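Local coordinates for aryl acylamidase (bacterium CSBL00001, PDB 4YJI), which probably hydrolyses the amide bond of aryl acylamides as an amidase signature enzyme, and binds acetaminophen in its pocket, at residues Pro442-Pro447 and Ala472-Phe477. The protein carries 1 engineered substitution. Numbering follows the deposited sequence.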
ATOM      1  N   PRO A 442       8.479   3.901   9.895  1.00 10.12           N
ATOM      2  CA  PRO A 442       7.237   4.329   9.254  1.00 11.77           C
ATOM      3  C   PRO A 442       7.562   5.224   8.058  1.00 11.95           C
ATOM      4  O   PRO A 442       8.559   5.949   8.093  1.00 12.56           O
ATOM      5  CB  PRO A 442       6.531   5.125  10.356  1.00 11.38           C
ATOM      6  CG  PRO A 442       7.692   5.735  11.140  1.00 11.03           C
ATOM      7  CD  PRO A 442       8.757   4.644  11.136  1.00 10.62           C
ATOM      8  N   SER A 443       6.747   5.170   7.015  1.00 11.25           N
ATOM      9  CA  SER A 443       6.932   6.086   5.897  1.00 10.87           C
ATOM     10  C   SER A 443       5.629   6.269   5.133  1.00 14.08           C
ATOM     11  O   SER A 443       4.711   5.433   5.215  1.00 12.53           O
ATOM     12  CB  SER A 443       8.043   5.584   4.959  1.00 12.06           C
ATOM     13  OG  SER A 443       7.621   4.425   4.288  1.00 13.40           O
ATOM     14  N   ALA A 444       5.538   7.379   4.410  1.00 11.66           N
ATOM     15  CA  ALA A 444       4.367   7.647   3.585  1.00 12.17           C
ATOM     16  C   ALA A 444       4.786   8.170   2.225  1.00 12.82           C
ATOM     17  O   ALA A 444       5.722   8.960   2.130  1.00 13.37           O
ATOM     18  CB  ALA A 444       3.449   8.652   4.263  1.00 11.57           C
ATOM     19  N   SER A 445       4.102   7.725   1.177  1.00 11.72           N
ATOM     20  CA  SER A 445       4.299   8.335  -0.132  1.00 11.86           C
ATOM     21  C   SER A 445       3.330   9.500  -0.317  1.00 14.70           C
ATOM     22  O   SER A 445       2.099   9.337  -0.216  1.00 12.94           O
ATOM     23  CB  SER A 445       4.131   7.320  -1.257  1.00 14.88           C
ATOM     24  OG  SER A 445       4.395   7.951  -2.509  1.00 16.49           O
ATOM     25  N   VAL A 446       3.901  10.672  -0.568  1.00 12.85           N
ATOM     26  CA  VAL A 446       3.152  11.911  -0.770  1.00 12.21           C
ATOM     27  C   VAL A 446       3.236  12.344  -2.237  1.00 15.02           C
ATOM     28  O   VAL A 446       4.315  12.340  -2.817  1.00 13.11           O
ATOM     29  CB  VAL A 446       3.694  13.036   0.118  1.00 18.02           C
ATOM     30  CG1 VAL A 446       3.028  14.321  -0.226  1.00 20.91           C
ATOM     31  CG2 VAL A 446       3.491  12.717   1.595  1.00 19.20           C
ATOM     32  N   PRO A 447       2.090  12.678  -2.851  1.00 13.55           N
ATOM     33  CA  PRO A 447       2.124  13.093  -4.259  1.00 13.08           C
ATOM     34  C   PRO A 447       2.982  14.335  -4.437  1.00 14.69           C
ATOM     35  O   PRO A 447       2.745  15.329  -3.752  1.00 14.43           O
ATOM     36  CB  PRO A 447       0.654  13.366  -4.575  1.00 13.81           C
ATOM     37  CG  PRO A 447      -0.096  12.439  -3.621  1.00 13.07           C
ATOM     38  CD  PRO A 447       0.715  12.475  -2.361  1.00 14.69           C
ATOM     39  N   ALA A 472       2.594  14.585  10.506  1.00 11.41           N
ATOM     40  CA  ALA A 472       2.795  16.035  10.610  1.00 15.10           C
ATOM     41  C   ALA A 472       3.453  16.598   9.348  1.00 14.34           C
ATOM     42  O   ALA A 472       2.976  17.587   8.777  1.00 13.75           O
ATOM     43  CB  ALA A 472       3.633  16.369  11.841  1.00 12.96           C
ATOM     44  N   ALA A 473       4.538  15.969   8.905  1.00 13.32           N
ATOM     45  CA  ALA A 473       5.229  16.435   7.693  1.00 12.77           C
ATOM     46  C   ALA A 473       4.361  16.303   6.443  1.00 15.36           C
ATOM     47  O   ALA A 473       4.373  17.179   5.572  1.00 14.43           O
ATOM     48  CB  ALA A 473       6.544  15.680   7.497  1.00 14.12           C
ATOM     49  N   SER A 474       3.618  15.201   6.350  1.00 12.36           N
ATOM     50  CA  SER A 474       2.748  14.963   5.208  1.00 11.65           C
ATOM     51  C   SER A 474       1.679  16.044   5.081  1.00 12.41           C
ATOM     52  O   SER A 474       1.425  16.542   3.991  1.00 12.65           O
ATOM     53  CB  SER A 474       2.075  13.585   5.337  1.00 14.72           C
ATOM     54  OG  SER A 474       3.043  12.545   5.308  1.00 14.67           O
ATOM     55  N   ALA A 475       1.020  16.352   6.194  1.00 11.16           N
ATOM     56  CA  ALA A 475      -0.048  17.349   6.217  1.00 11.76           C
ATOM     57  C   ALA A 475       0.486  18.751   5.915  1.00 14.34           C
ATOM     58  O   ALA A 475      -0.189  19.544   5.272  1.00 16.29           O
ATOM     59  CB  ALA A 475      -0.755  17.339   7.575  1.00 12.60           C
ATOM     60  N   ALA A 476       1.683  19.045   6.410  1.00 13.56           N
ATOM     61  CA  ALA A 476       2.352  20.319   6.156  1.00 15.51           C
ATOM     62  C   ALA A 476       2.625  20.487   4.663  1.00 15.53           C
ATOM     63  O   ALA A 476       2.384  21.550   4.081  1.00 17.37           O
ATOM     64  CB  ALA A 476       3.661  20.404   6.959  1.00 13.99           C
ATOM     65  N   PHE A 477       3.133  19.424   4.047  1.00 14.55           N
ATOM     66  CA  PHE A 477       3.421  19.430   2.622  1.00 16.79           C
ATOM     67  C   PHE A 477       2.122  19.586   1.833  1.00 16.08           C
ATOM     68  O   PHE A 477       2.047  20.374   0.882  1.00 17.16           O
ATOM     69  CB  PHE A 477       4.154  18.145   2.220  1.00 13.42           C
ATOM     70  CG  PHE A 477       4.587  18.118   0.783  1.00 16.10           C
ATOM     71  CD1 PHE A 477       5.768  18.713   0.391  1.00 15.22           C
ATOM     72  CD2 PHE A 477       3.800  17.497  -0.182  1.00 15.84           C
ATOM     73  CE1 PHE A 477       6.163  18.688  -0.944  1.00 16.73           C
ATOM     74  CE2 PHE A 477       4.186  17.465  -1.506  1.00 18.38           C
ATOM     75  CZ  PHE A 477       5.372  18.061  -1.891  1.00 19.03           C
TER
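V446 extends from the strand toward the helix and lodges between S474 and F477, one turn apart on the helix. From its CB, which points at the helix, the two methyls part ways. CG1 lies anti to the backbone N (chi1 173°) and goes to the phenyl ring, 3.3 Å from F477 CD2 and 3.6 Å from F477 CE2. It comes in at a slant to the ring, a tight apolar contact. CG2, beside the backbone N, takes the other direction and rests 3.7 Å from S474 OG, with S474 CB a little farther off.

Strand 443-451 is an inner strand of the large mixed sheet of this amidase signature fold, between strands 198-201 and 454-462, and helix 467-480 packs on one face of that sheet. The strand leads to the helix through the neighbouring antiparallel strand 454-462, and the two segments run almost exactly parallel, 2° between their directions, with axes 9.6 Å apart. Nearer the start of the strand, A444, two positions before V446 and on the same face, sets its CB 4.1 Å from S474 OG.

That hydroxyl is buried, yet its hydrogen bonds go not to 442-447 but to V470 O one turn back in the helix and to Y198 OH on the adjacent strand 198-201. F477 has its CG anti to the backbone N (chi1 -175°), which brings the ring toward the strand beside V446 CG1, where P447 O sits at the ring edge, near its plane, 3.4 Å from F477 CE2, while M458 of strand 454-462 also touches the phenyl side chain.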